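Local structure of BSU-2 beta-lactamase (6W5E) at residues A[30-42]-A[50-62]. The protein probably hydrolyses the beta-lactam ring of penicillin-type antibiotics, as a class D serine beta-lactamase of Bacillus subtilis. Residues are numbered along the deposited sequence; the frame is centred on the assembly and turned at random. Where two conformers were deposited one is given.
Sequences KHLNVSKMNVDDE and FILHDLQKDQTFV
The run 30-42, loop with two short 3-10 turns, follows one face of the antiparallel hairpin 50-62 from its turn end toward Phe50, coming closest where the CA atoms of Val34 and Phe61 stand 5.6 Å apart. This hairpin, whose turn carries a G1 beta bulge with Asp58 and Gln59 set opposite Asp54, forms the edge of the central sheet of the penicillin-binding-protein/beta-lactamase fold, and segment 30-42 packs on the same face as helix 248-261. At the turn end, His31 NE2 donates to Asp54 OD2 at 2.6 Å, on the syn side of the carboxylate oxygen, with the N-H...O angle 159° and the ring and carboxylate nearly coplanar. Lys57 folds back so that its NZ sits 3.1 Å above the His31 ring plane, over the centre. Asp54 OD2 also takes a hydrogen bond from a water that in turn accepts from Val34 N, while Asp54 OD1 accepts from Lys57 N in an Asx motif, so the carboxylate ties the turn to the incoming chain. A second water donates to Gln56 OE1 and is hydrogen-bonded to His31 ND1.

Farther along, the contact becomes apolar. Val34 directs CG1 at Leu52 CD2 and lays CG2 against the backbone of Gln59 and Phe61. The Phe61 side chain, its CG anti to the backbone N (chi1 170°), points toward segment 30-42, and Met37 CB sits over one ring face, a CH-pi contact 4.3 Å from the centroid; Val39 CG2 meets the same ring at its edge. Ile258 of helix 248-261 touches both Val39 and Phe50. Met37 bends at its last torsion (chi3 61°), which brings CE 4.2 Å from Phe50 CE2. Its SD lies obliquely beside Phe61, a Met-aromatic contact, and 3.7 Å from Leu52 CD2.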
loop_
_atom_site.group_PDB
_atom_site.type_symbol
_atom_site.label_atom_id
_atom_site.label_comp_id
_atom_site.label_asym_id
_atom_site.label_seq_id
_atom_site.Cartn_x
_atom_site.Cartn_y
_atom_site.Cartn_z
ATOM N N LYS A 30 -26.346 -1.453 -10.282
ATOM C CA LYS A 30 -25.201 -0.672 -10.747
ATOM C C LYS A 30 -24.099 -0.499 -9.697
ATOM O O LYS A 30 -22.949 -0.770 -9.908
ATOM C CB LYS A 30 -25.582 0.757 -11.157
ATOM C CG LYS A 30 -27.025 1.188 -11.279
ATOM C CD LYS A 30 -27.635 2.066 -10.199
ATOM C CE LYS A 30 -27.045 1.951 -8.830
ATOM N NZ LYS A 30 -27.466 0.770 -8.053
ATOM N N HIS A 31 -24.520 -0.030 -8.546
ATOM C CA HIS A 31 -23.588 0.335 -7.489
ATOM C C HIS A 31 -23.444 -0.809 -6.494
ATOM O O HIS A 31 -24.445 -1.325 -5.985
ATOM C CB HIS A 31 -24.072 1.591 -6.769
ATOM C CG HIS A 31 -23.128 2.072 -5.719
ATOM N ND1 HIS A 31 -22.184 3.047 -5.958
ATOM C CD2 HIS A 31 -22.970 1.702 -4.426
ATOM C CE1 HIS A 31 -21.487 3.259 -4.856
ATOM N NE2 HIS A 31 -21.939 2.450 -3.914
ATOM N N LEU A 32 -22.198 -1.188 -6.206
ATOM C CA LEU A 32 -21.938 -2.291 -5.288
ATOM C C LEU A 32 -22.216 -1.870 -3.852
ATOM O O LEU A 32 -21.608 -0.924 -3.338
ATOM C CB LEU A 32 -20.496 -2.768 -5.413
ATOM C CG LEU A 32 -20.068 -3.765 -4.331
ATOM C CD1 LEU A 32 -20.784 -5.090 -4.519
ATOM C CD2 LEU A 32 -18.566 -3.972 -4.362
ATOM N N ASN A 33 -23.174 -2.509 -3.282
ATOM C CA ASN A 33 -23.477 -2.355 -1.831
ATOM C C ASN A 33 -22.555 -3.398 -0.967
ATOM O O ASN A 33 -22.730 -4.678 -0.935
ATOM C CB ASN A 33 -24.943 -2.696 -1.609
ATOM C CG ASN A 33 -25.381 -2.575 -0.172
ATOM O OD1 ASN A 33 -24.599 -2.552 0.722
ATOM N ND2 ASN A 33 -26.677 -2.506 0.032
ATOM N N VAL A 34 -21.591 -2.825 -0.253
ATOM C CA VAL A 34 -20.601 -3.684 0.392
ATOM C C VAL A 34 -21.173 -4.456 1.566
ATOM O O VAL A 34 -20.571 -5.441 2.004
ATOM C CB VAL A 34 -19.313 -2.926 0.772
ATOM C CG1 VAL A 34 -18.738 -2.233 -0.444
ATOM C CG2 VAL A 34 -19.573 -1.951 1.919
ATOM N N SER A 35 -22.327 -4.048 2.085
ATOM C CA SER A 35 -22.936 -4.773 3.190
ATOM C C SER A 35 -23.539 -6.099 2.754
ATOM O O SER A 35 -23.969 -6.874 3.612
ATOM C CB SER A 35 -23.984 -3.897 3.876
ATOM O OG SER A 35 -25.143 -3.804 3.074
ATOM N N LYS A 36 -23.561 -6.388 1.456
ATOM C CA LYS A 36 -24.162 -7.611 0.938
ATOM C C LYS A 36 -23.143 -8.667 0.526
ATOM O O LYS A 36 -23.549 -9.748 0.089
ATOM C CB LYS A 36 -25.067 -7.281 -0.252
ATOM C CG LYS A 36 -26.274 -6.433 0.106
ATOM C CD LYS A 36 -27.561 -7.070 -0.391
ATOM C CE LYS A 36 -28.770 -6.192 -0.088
ATOM N NZ LYS A 36 -29.383 -5.650 -1.340
ATOM N N MET A 37 -21.846 -8.406 0.670
ATOM C CA MET A 37 -20.816 -9.251 0.081
ATOM C C MET A 37 -20.471 -10.448 0.962
ATOM O O MET A 37 -20.761 -10.491 2.158
ATOM C CB MET A 37 -19.520 -8.474 -0.131
ATOM C CG MET A 37 -19.649 -7.183 -0.876
ATOM S SD MET A 37 -18.069 -6.321 -0.776
ATOM C CE MET A 37 -16.958 -7.478 -1.576
ATOM N N ASN A 38 -19.783 -11.411 0.350
ATOM C CA ASN A 38 -19.150 -12.508 1.070
ATOM C C ASN A 38 -17.882 -12.890 0.323
ATOM O O ASN A 38 -17.907 -13.015 -0.903
ATOM C CB ASN A 38 -20.084 -13.719 1.140
ATOM C CG ASN A 38 -19.556 -14.793 2.057
ATOM O OD1 ASN A 38 -18.675 -15.566 1.681
ATOM N ND2 ASN A 38 -20.100 -14.851 3.274
ATOM N N VAL A 39 -16.780 -13.071 1.054
ATOM C CA VAL A 39 -15.498 -13.415 0.440
ATOM C C VAL A 39 -14.862 -14.634 1.108
ATOM O O VAL A 39 -13.666 -14.887 0.927
ATOM C CB VAL A 39 -14.523 -12.215 0.398
ATOM C CG1 VAL A 39 -15.156 -11.036 -0.337
ATOM C CG2 VAL A 39 -14.093 -11.816 1.805
ATOM N N ASP A 40 -15.652 -15.400 1.875
ATOM C CA ASP A 40 -15.113 -16.541 2.620
ATOM C C ASP A 40 -14.259 -17.441 1.739
ATOM O O ASP A 40 -13.191 -17.903 2.156
ATOM C CB ASP A 40 -16.245 -17.403 3.179
ATOM C CG ASP A 40 -16.970 -16.769 4.338
ATOM O OD1 ASP A 40 -16.669 -15.621 4.716
ATOM O OD2 ASP A 40 -17.873 -17.445 4.868
ATOM N N ASP A 41 -14.725 -17.740 0.522
ATOM C CA ASP A 41 -14.024 -18.789 -0.214
ATOM C C ASP A 41 -12.695 -18.335 -0.799
ATOM O O ASP A 41 -11.927 -19.176 -1.276
ATOM C CB ASP A 41 -14.913 -19.514 -1.239
ATOM C CG ASP A 41 -15.325 -18.657 -2.415
ATOM O OD1 ASP A 41 -14.813 -17.541 -2.620
ATOM O OD2 ASP A 41 -16.200 -19.140 -3.166
ATOM N N GLU A 42 -12.387 -17.043 -0.743
ATOM C CA GLU A 42 -11.066 -16.579 -1.127
ATOM C C GLU A 42 -10.023 -16.883 -0.064
ATOM O O GLU A 42 -8.826 -16.834 -0.361
ATOM C CB GLU A 42 -11.087 -15.070 -1.352
ATOM C CG GLU A 42 -12.031 -14.606 -2.434
ATOM C CD GLU A 42 -11.555 -14.937 -3.824
ATOM O OE1 GLU A 42 -10.345 -15.176 -4.018
ATOM O OE2 GLU A 42 -12.401 -14.915 -4.738
ATOM N N PHE A 50 -9.853 -9.062 4.695
ATOM C CA PHE A 50 -10.152 -8.217 3.546
ATOM C C PHE A 50 -11.092 -7.117 4.007
ATOM O O PHE A 50 -12.079 -7.388 4.699
ATOM C CB PHE A 50 -10.835 -9.029 2.433
ATOM C CG PHE A 50 -11.307 -8.192 1.271
ATOM C CD1 PHE A 50 -10.402 -7.706 0.336
ATOM C CD2 PHE A 50 -12.653 -7.912 1.104
ATOM C CE1 PHE A 50 -10.835 -6.951 -0.728
ATOM C CE2 PHE A 50 -13.092 -7.154 0.031
ATOM C CZ PHE A 50 -12.187 -6.678 -0.885
ATOM N N ILE A 51 -10.784 -5.882 3.614
ATOM C CA ILE A 51 -11.576 -4.711 3.967
ATOM C C ILE A 51 -11.892 -3.945 2.695
ATOM O O ILE A 51 -10.991 -3.690 1.889
ATOM C CB ILE A 51 -10.818 -3.795 4.945
ATOM C CG1 ILE A 51 -10.369 -4.576 6.182
ATOM C CG2 ILE A 51 -11.707 -2.617 5.316
ATOM C CD1 ILE A 51 -9.165 -3.993 6.849
ATOM N N LEU A 52 -13.162 -3.574 2.513
ATOM C CA LEU A 52 -13.584 -2.804 1.346
ATOM C C LEU A 52 -14.462 -1.656 1.812
ATOM O O LEU A 52 -15.493 -1.880 2.458
ATOM C CB LEU A 52 -14.330 -3.678 0.334
ATOM C CG LEU A 52 -14.602 -3.018 -1.022
ATOM C CD1 LEU A 52 -13.292 -2.688 -1.738
ATOM C CD2 LEU A 52 -15.496 -3.907 -1.883
ATOM N N HIS A 53 -14.058 -0.433 1.485
ATOM C CA HIS A 53 -14.790 0.765 1.872
ATOM C C HIS A 53 -15.369 1.452 0.642
ATOM O O HIS A 53 -14.630 1.803 -0.282
ATOM C CB HIS A 53 -13.898 1.750 2.624
ATOM C CG HIS A 53 -14.607 3.007 3.020
ATOM N ND1 HIS A 53 -15.410 3.083 4.136
ATOM C CD2 HIS A 53 -14.675 4.220 2.420
ATOM C CE1 HIS A 53 -15.924 4.296 4.222
ATOM N NE2 HIS A 53 -15.497 5.005 3.192
ATOM N N ASP A 54 -16.685 1.666 0.661
ATOM C CA ASP A 54 -17.423 2.404 -0.359
ATOM C C ASP A 54 -17.319 3.896 -0.050
ATOM O O ASP A 54 -17.901 4.374 0.932
ATOM C CB ASP A 54 -18.874 1.932 -0.292
ATOM C CG ASP A 54 -19.763 2.515 -1.381
ATOM O OD1 ASP A 54 -19.510 3.641 -1.861
ATOM O OD2 ASP A 54 -20.770 1.851 -1.721
ATOM N N LEU A 55 -16.578 4.638 -0.883
ATOM C CA LEU A 55 -16.377 6.063 -0.623
ATOM C C LEU A 55 -17.670 6.859 -0.787
ATOM O O LEU A 55 -17.975 7.727 0.038
ATOM C CB LEU A 55 -15.267 6.613 -1.518
ATOM C CG LEU A 55 -13.857 6.202 -1.078
ATOM C CD1 LEU A 55 -12.858 6.357 -2.220
ATOM C CD2 LEU A 55 -13.431 7.012 0.151
ATOM N N GLN A 56 -18.449 6.568 -1.829
ATOM C CA GLN A 56 -19.666 7.336 -2.078
ATOM C C GLN A 56 -20.679 7.165 -0.954
ATOM O O GLN A 56 -21.333 8.133 -0.554
ATOM C CB GLN A 56 -20.286 6.926 -3.411
ATOM C CG GLN A 56 -19.723 7.656 -4.605
ATOM C CD GLN A 56 -20.412 7.259 -5.890
ATOM O OE1 GLN A 56 -21.342 6.445 -5.884
ATOM N NE2 GLN A 56 -19.969 7.834 -7.001
ATOM N N LYS A 57 -20.821 5.948 -0.431
ATOM C CA LYS A 57 -21.861 5.649 0.543
ATOM C C LYS A 57 -21.367 5.666 1.982
ATOM O O LYS A 57 -22.193 5.637 2.899
ATOM C CB LYS A 57 -22.476 4.276 0.251
ATOM C CG LYS A 57 -23.031 4.097 -1.152
ATOM C CD LYS A 57 -24.305 3.276 -1.126
ATOM C CE LYS A 57 -25.293 3.755 -2.162
ATOM N NZ LYS A 57 -24.554 4.261 -3.337
ATOM N N ASP A 58 -20.054 5.699 2.204
ATOM C CA ASP A 58 -19.473 5.637 3.544
ATOM C C ASP A 58 -19.890 4.363 4.289
ATOM O O ASP A 58 -20.542 4.396 5.335
ATOM C CB ASP A 58 -19.763 6.902 4.356
ATOM C CG ASP A 58 -18.927 6.984 5.603
ATOM O OD1 ASP A 58 -17.881 6.310 5.657
ATOM O OD2 ASP A 58 -19.314 7.715 6.528
ATOM N N GLN A 59 -19.488 3.229 3.728
ATOM C CA GLN A 59 -19.796 1.916 4.272
ATOM C C GLN A 59 -18.543 1.059 4.152
ATOM O O GLN A 59 -17.807 1.174 3.167
ATOM C CB GLN A 59 -20.944 1.260 3.485
ATOM C CG GLN A 59 -22.284 1.966 3.613
ATOM C CD GLN A 59 -22.968 1.647 4.925
ATOM O OE1 GLN A 59 -22.882 2.412 5.888
ATOM N NE2 GLN A 59 -23.657 0.512 4.971
ATOM N N THR A 60 -18.296 0.209 5.149
ATOM C CA THR A 60 -17.102 -0.628 5.178
ATOM C C THR A 60 -17.484 -2.077 5.436
ATOM O O THR A 60 -18.178 -2.370 6.413
ATOM C CB THR A 60 -16.129 -0.160 6.268
ATOM O OG1 THR A 60 -15.854 1.232 6.086
ATOM C CG2 THR A 60 -14.832 -0.954 6.201
ATOM N N PHE A 61 -17.018 -2.973 4.566
ATOM C CA PHE A 61 -17.127 -4.414 4.745
ATOM C C PHE A 61 -15.796 -4.952 5.252
ATOM O O PHE A 61 -14.735 -4.579 4.741
ATOM C CB PHE A 61 -17.464 -5.085 3.409
ATOM C CG PHE A 61 -17.355 -6.580 3.433
ATOM C CD1 PHE A 61 -18.352 -7.348 4.001
ATOM C CD2 PHE A 61 -16.254 -7.225 2.883
ATOM C CE1 PHE A 61 -18.260 -8.728 4.026
ATOM C CE2 PHE A 61 -16.158 -8.609 2.904
ATOM C CZ PHE A 61 -17.161 -9.353 3.479
ATOM N N VAL A 62 -15.851 -5.835 6.250
ATOM C CA VAL A 62 -14.654 -6.433 6.842
ATOM C C VAL A 62 -14.861 -7.937 6.954
ATOM O O VAL A 62 -15.768 -8.387 7.668
ATOM C CB VAL A 62 -14.342 -5.852 8.234
ATOM C CG1 VAL A 62 -13.089 -6.506 8.811
ATOM C CG2 VAL A 62 -14.181 -4.340 8.178
HETATM O O HOH W 1 -22.751 5.134 -8.123
HETATM O O HOH W 2 -21.762 0.032 0.123
#